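Fumarate reductase iron-sulfur subunit (Mycolicibacterium smegmatis, PDB 7D6V) probably relays electrons through three iron-sulfur clusters, from the succinate-oxidising subunit toward quinone in the membrane, as part of mycobacterial succinate dehydrogenase. Local coordinates at residues K58-A64 / I146-L150; P91-F95 / N153-R159. All coordinates share one frame; numbering follows the deposited sequence.

Interaction 1. Residues K58-A64 / I146-L150. With SF4 (iron/sulfur cluster), chain F; FES (Fe2/s2 (inorganic) cluster), chain E.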
# COMPACT_ATOMS: atom_id res chain seq x y z
N LYS B 58 -0.54 -2.62 3.50
CA LYS B 58 0.53 -2.36 2.55
C LYS B 58 0.33 -3.04 1.20
O LYS B 58 1.06 -2.76 0.25
CB LYS B 58 1.89 -2.79 3.13
CG LYS B 58 2.35 -1.97 4.31
CD LYS B 58 3.71 -2.41 4.78
CE LYS B 58 4.13 -1.64 6.01
NZ LYS B 58 4.35 -0.21 5.69
N CYS B 59 -0.51 -3.84 0.90
CA CYS B 59 -0.99 -4.30 -0.40
C CYS B 59 -2.24 -4.20 -1.26
O CYS B 59 -2.18 -3.89 -2.45
CB CYS B 59 -0.25 -5.53 -0.93
SG CYS B 59 -0.77 -7.13 -0.25
N GLY B 60 -3.54 -4.55 -0.43
CA GLY B 60 -4.78 -4.63 -1.16
C GLY B 60 -5.32 -5.97 -1.60
O GLY B 60 -6.30 -6.03 -2.34
N SER B 61 -4.68 -7.05 -1.15
CA SER B 61 -5.12 -8.38 -1.55
C SER B 61 -6.38 -8.81 -0.80
O SER B 61 -7.27 -9.43 -1.39
CB SER B 61 -4.00 -9.39 -1.33
OG SER B 61 -2.81 -8.97 -1.96
N CYS B 62 -6.40 -8.55 0.51
CA CYS B 62 -7.48 -8.98 1.39
C CYS B 62 -8.71 -8.09 1.51
O CYS B 62 -9.31 -8.00 2.58
CB CYS B 62 -6.92 -9.26 2.79
SG CYS B 62 -6.68 -7.79 3.81
N SER B 63 -9.10 -7.44 0.42
CA SER B 63 -10.30 -6.62 0.46
C SER B 63 -11.55 -7.49 0.55
O SER B 63 -11.71 -8.44 -0.22
CB SER B 63 -10.38 -5.73 -0.78
OG SER B 63 -9.23 -4.91 -0.89
N ALA B 64 -12.42 -7.18 1.50
CA ALA B 64 -13.70 -7.86 1.63
C ALA B 64 -14.70 -6.88 2.22
O ALA B 64 -14.40 -5.69 2.37
CB ALA B 64 -13.56 -9.13 2.48
N ILE B 146 -2.36 1.84 -2.13
CA ILE B 146 -2.24 0.41 -2.33
C ILE B 146 -3.49 -0.04 -3.07
O ILE B 146 -4.61 0.22 -2.64
CB ILE B 146 -2.06 -0.34 -1.00
CG1 ILE B 146 -3.29 -0.21 -0.09
CG2 ILE B 146 -0.85 0.19 -0.26
CD1 ILE B 146 -3.39 -1.27 0.96
N GLU B 147 -3.31 -0.66 -4.23
CA GLU B 147 -4.46 -0.86 -5.09
C GLU B 147 -5.38 -1.93 -4.52
O GLU B 147 -5.43 -3.06 -5.02
CB GLU B 147 -4.01 -1.20 -6.51
CG GLU B 147 -3.49 0.00 -7.27
CD GLU B 147 -3.01 -0.34 -8.65
OE1 GLU B 147 -2.58 -1.49 -8.87
OE2 GLU B 147 -3.05 0.55 -9.53
N CYS B 148 -6.13 -1.56 -3.49
CA CYS B 148 -7.07 -2.48 -2.85
C CYS B 148 -8.40 -2.46 -3.61
O CYS B 148 -9.09 -3.47 -3.69
CB CYS B 148 -7.29 -2.09 -1.39
SG CYS B 148 -8.59 -0.87 -1.12
N PHE B 149 -8.74 -1.30 -4.16
CA PHE B 149 -9.97 -1.13 -4.92
C PHE B 149 -11.21 -1.12 -4.03
O PHE B 149 -12.32 -1.39 -4.50
CB PHE B 149 -10.10 -2.20 -6.01
CG PHE B 149 -8.89 -2.29 -6.89
CD1 PHE B 149 -8.35 -1.16 -7.48
CD2 PHE B 149 -8.28 -3.51 -7.13
CE1 PHE B 149 -7.24 -1.24 -8.29
CE2 PHE B 149 -7.17 -3.60 -7.94
CZ PHE B 149 -6.65 -2.46 -8.52
N LEU B 150 -11.05 -0.81 -2.75
CA LEU B 150 -12.21 -0.66 -1.87
C LEU B 150 -13.03 0.56 -2.26
O LEU B 150 -14.26 0.55 -2.17
CB LEU B 150 -11.76 -0.57 -0.41
CG LEU B 150 -11.26 -1.87 0.23
CD1 LEU B 150 -10.66 -1.59 1.60
CD2 LEU B 150 -12.38 -2.88 0.34
FE1 SF4 F . -9.03 3.31 -3.40
FE2 SF4 F . -7.40 4.23 -1.02
FE3 SF4 F . -6.02 3.12 -3.47
FE4 SF4 F . -7.60 1.28 -1.67
S1 SF4 F . -6.00 2.66 -1.38
S2 SF4 F . -7.62 1.74 -3.75
S3 SF4 F . -9.01 2.85 -1.31
S4 SF4 F . -7.42 4.68 -3.11
FE1 FES E . -1.85 -7.41 1.83
FE2 FES E . -4.25 -7.20 3.81
S1 FES E . -3.08 -8.90 2.95
S2 FES E . -3.35 -5.82 2.29
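The hydroxyl OG of Ser63 donates to the backbone carbonyl O of Cys148 at 3.2 Å. The donor does not approach on a lone pair. It sits above the carbonyl plane, 41° out of it. OG is turned opposite the Ser63 carbonyl carbon and lies beside its own backbone N (chi1 -58°), which points it at residues 146-150. The CB of Ser63 rests against methyl CD2 of Leu150 at 3.7 Å. At the other end Ile146 lies along the backbone of 58-60 with two branches. Its CG2 touches Lys58 O at 3.6 Å, and its CD1 reaches Gly60 N at the same distance. Between these ends the two backbones meet directly. Gly60 CA is 3.6 Å from Cys148 CA, an approach eased by the missing side chain at Gly60.

This is where the ferredoxin-type 2Fe-2S domain meets the 4Fe-4S dicluster domain. Cys59 and Cys62 bind the two irons of the 2Fe-2S cluster, together with Cys54 and Cys74. Gly60 N lies 3.0 Å from sulfide S2 of that cluster. Cys148 SG binds iron FE4 of the 4Fe-4S cluster and also accepts from Leu150 N at 3.0 Å, where the helix 150-154 begins. Sulfide S2 of the 2Fe-2S cluster and iron FE4 of the 4Fe-4S cluster stand 9.2 Å apart, consistent with electron transfer across this contact. Lys44 of the subunit A chain donates from NZ to both Cys59 O and Glu147 O. Lys58 NZ forms a salt bridge with Glu51 of subunit A.

Interaction 2. Residues P91-F95 / N153-R159; sequences PLRTF and NVCHVVR. With F3S (Fe3-s4 cluster), chain G.
The amide of Asn153 reaches into the bend formed by Leu92, Arg93 and Thr94. Its CG is anti to the backbone N (chi1 180°), which carries the group off its helix and toward the loop. There OD1 accepts from Thr94 N at 3.2 Å, with the donor nearly in line with the C=O bond. Leu92 crosses the amide at a slant and lays methyl CD2 3.6 Å from Asn153 ND2. The ring of Phe95 is tilted 39° to the amide plane, and its CE2 comes 4.2 Å from Asn153 CB.

Thr94 splits its two branches. Its OG1 donates to the backbone O of Asn153, though the modelled separation is too short to trust. Its CG2 packs on Arg159 CA at 3.7 Å. The same carbonyl also receives Arg159 NH1 at 3.3 Å. Asn153 O sits in the guanidinium plane, off its edge, while NH1 stands above the carbonyl plane. The guanidinium planes of Arg93 and Arg159 are 87° apart, and Arg159 NH2 lies 3.8 Å from Arg93 CB. Glu65 draws the site together: it pairs with Arg159 and accepts from Asn153 ND2 and Arg93 N. The Arg93 chain bends away from 153-159, and its NH2 donates to Glu23 O of the membrane anchor chain.

The turn between helix 150-154 and helix 156-159 carries Cys155 and Val157 of the 3Fe-4S pocket. The loop 91-95 packs on helix 150-154 at Asn153 and on helix 156-159 at Arg159, with strand 102-103 and helix 107-112 beside Phe95, and strand 70-72 against Asn153 and Val154.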
# COMPACT_ATOMS: atom_id res chain seq x y z
N PRO B 91 -17.64 -11.45 0.03
CA PRO B 91 -16.76 -10.81 -0.95
C PRO B 91 -17.26 -9.43 -1.34
O PRO B 91 -18.36 -9.01 -0.97
CB PRO B 91 -16.80 -11.78 -2.13
CG PRO B 91 -18.11 -12.45 -2.01
CD PRO B 91 -18.34 -12.61 -0.54
N LEU B 92 -16.43 -8.72 -2.08
CA LEU B 92 -16.82 -7.43 -2.63
C LEU B 92 -18.02 -7.60 -3.56
O LEU B 92 -18.05 -8.51 -4.39
CB LEU B 92 -15.65 -6.80 -3.38
CG LEU B 92 -14.35 -6.61 -2.60
CD1 LEU B 92 -13.31 -5.93 -3.47
CD2 LEU B 92 -14.60 -5.79 -1.35
N ARG B 93 -19.01 -6.73 -3.41
CA ARG B 93 -20.28 -6.86 -4.11
C ARG B 93 -20.35 -6.05 -5.39
O ARG B 93 -21.41 -6.01 -6.02
CB ARG B 93 -21.44 -6.48 -3.19
CG ARG B 93 -21.73 -7.50 -2.11
CD ARG B 93 -22.90 -7.08 -1.26
NE ARG B 93 -24.18 -7.52 -1.82
CZ ARG B 93 -25.36 -7.19 -1.32
NH1 ARG B 93 -25.44 -6.42 -0.25
NH2 ARG B 93 -26.47 -7.64 -1.89
N THR B 94 -19.27 -5.38 -5.79
CA THR B 94 -19.25 -4.61 -7.02
C THR B 94 -18.66 -5.37 -8.20
O THR B 94 -19.02 -5.10 -9.35
CB THR B 94 -18.46 -3.31 -6.82
OG1 THR B 94 -18.97 -2.62 -5.68
CG2 THR B 94 -18.57 -2.40 -8.02
N PHE B 95 -17.81 -6.35 -7.94
CA PHE B 95 -17.11 -7.08 -8.98
C PHE B 95 -17.64 -8.50 -9.09
O PHE B 95 -18.23 -9.02 -8.14
CB PHE B 95 -15.60 -7.09 -8.68
CG PHE B 95 -15.03 -5.72 -8.47
CD1 PHE B 95 -15.01 -4.80 -9.50
CD2 PHE B 95 -14.53 -5.34 -7.24
CE1 PHE B 95 -14.49 -3.54 -9.31
CE2 PHE B 95 -14.01 -4.08 -7.04
CZ PHE B 95 -13.99 -3.18 -8.08
N ASN B 153 -15.02 -0.47 -5.12
CA ASN B 153 -16.10 -1.32 -4.66
C ASN B 153 -17.26 -0.51 -4.09
O ASN B 153 -18.43 -0.81 -4.35
CB ASN B 153 -15.58 -2.31 -3.62
CG ASN B 153 -16.66 -3.22 -3.10
OD1 ASN B 153 -17.19 -4.05 -3.83
ND2 ASN B 153 -16.99 -3.08 -1.82
N VAL B 154 -16.96 0.52 -3.30
CA VAL B 154 -18.03 1.16 -2.53
C VAL B 154 -18.76 2.23 -3.34
O VAL B 154 -19.90 2.57 -3.03
CB VAL B 154 -17.45 1.74 -1.23
CG1 VAL B 154 -16.60 2.94 -1.52
CG2 VAL B 154 -18.57 2.08 -0.25
N CYS B 155 -18.08 2.80 -4.34
CA CYS B 155 -18.69 3.84 -5.16
C CYS B 155 -20.06 3.40 -5.64
O CYS B 155 -20.21 2.28 -6.13
CB CYS B 155 -17.79 4.18 -6.35
SG CYS B 155 -18.44 5.47 -7.43
N HIS B 156 -21.06 4.26 -5.52
CA HIS B 156 -22.40 3.87 -5.96
C HIS B 156 -22.59 4.01 -7.46
O HIS B 156 -23.54 3.45 -8.00
CB HIS B 156 -23.46 4.69 -5.23
CG HIS B 156 -23.48 6.14 -5.64
ND1 HIS B 156 -24.55 6.71 -6.29
CD2 HIS B 156 -22.56 7.12 -5.49
CE1 HIS B 156 -24.29 7.98 -6.52
NE2 HIS B 156 -23.08 8.25 -6.05
N VAL B 157 -21.72 4.76 -8.14
CA VAL B 157 -21.86 4.94 -9.58
C VAL B 157 -21.79 3.59 -10.29
O VAL B 157 -22.60 3.30 -11.18
CB VAL B 157 -20.80 5.92 -10.11
CG1 VAL B 157 -20.96 6.12 -11.60
CG2 VAL B 157 -20.89 7.24 -9.38
N VAL B 158 -20.83 2.76 -9.91
CA VAL B 158 -20.68 1.44 -10.50
C VAL B 158 -21.17 0.32 -9.59
O VAL B 158 -21.53 -0.75 -10.10
CB VAL B 158 -19.21 1.18 -10.91
CG1 VAL B 158 -18.86 2.00 -12.14
CG2 VAL B 158 -18.28 1.51 -9.77
N ARG B 159 -21.21 0.53 -8.28
CA ARG B 159 -21.71 -0.50 -7.38
C ARG B 159 -23.19 -0.78 -7.62
O ARG B 159 -23.62 -1.94 -7.62
CB ARG B 159 -21.48 -0.10 -5.92
CG ARG B 159 -22.05 -1.06 -4.90
CD ARG B 159 -21.73 -0.61 -3.49
NE ARG B 159 -22.22 -1.54 -2.48
CZ ARG B 159 -21.49 -2.54 -1.98
NH1 ARG B 159 -20.25 -2.73 -2.40
NH2 ARG B 159 -22.01 -3.35 -1.07
FE1 F3S G . -17.20 7.49 -5.43
FE3 F3S G . -16.07 9.40 -3.91
FE4 F3S G . -17.30 10.16 -6.18
S1 F3S G . -17.47 7.80 -3.24
S2 F3S G . -18.96 8.64 -6.39
S3 F3S G . -15.43 8.81 -6.04
S4 F3S G . -17.19 11.35 -4.27

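From the N terminus, the chain first passes residues 58-64 in the 2Fe-2S domain, then 91-95 in the loop before strand 97-99. After helices 107-112 and 133-142 it reaches 146-150, which belongs to the dicluster region. Here interaction 1 closes a loop of 81 intervening residues. A few residues on, 153-159 returns to 91-95, and interaction 2 closes a loop of 57. The segments alternate, so the two loops cross. Both contacts join the same two domains, about 14 Å apart between centres. They touch through Leu92 CD2, which lies 3.7 Å from Ala64 O and also packs on Leu150, and through Phe95, which packs on Phe149. Interaction 1 lies between two clusters, while interaction 2 borders the third.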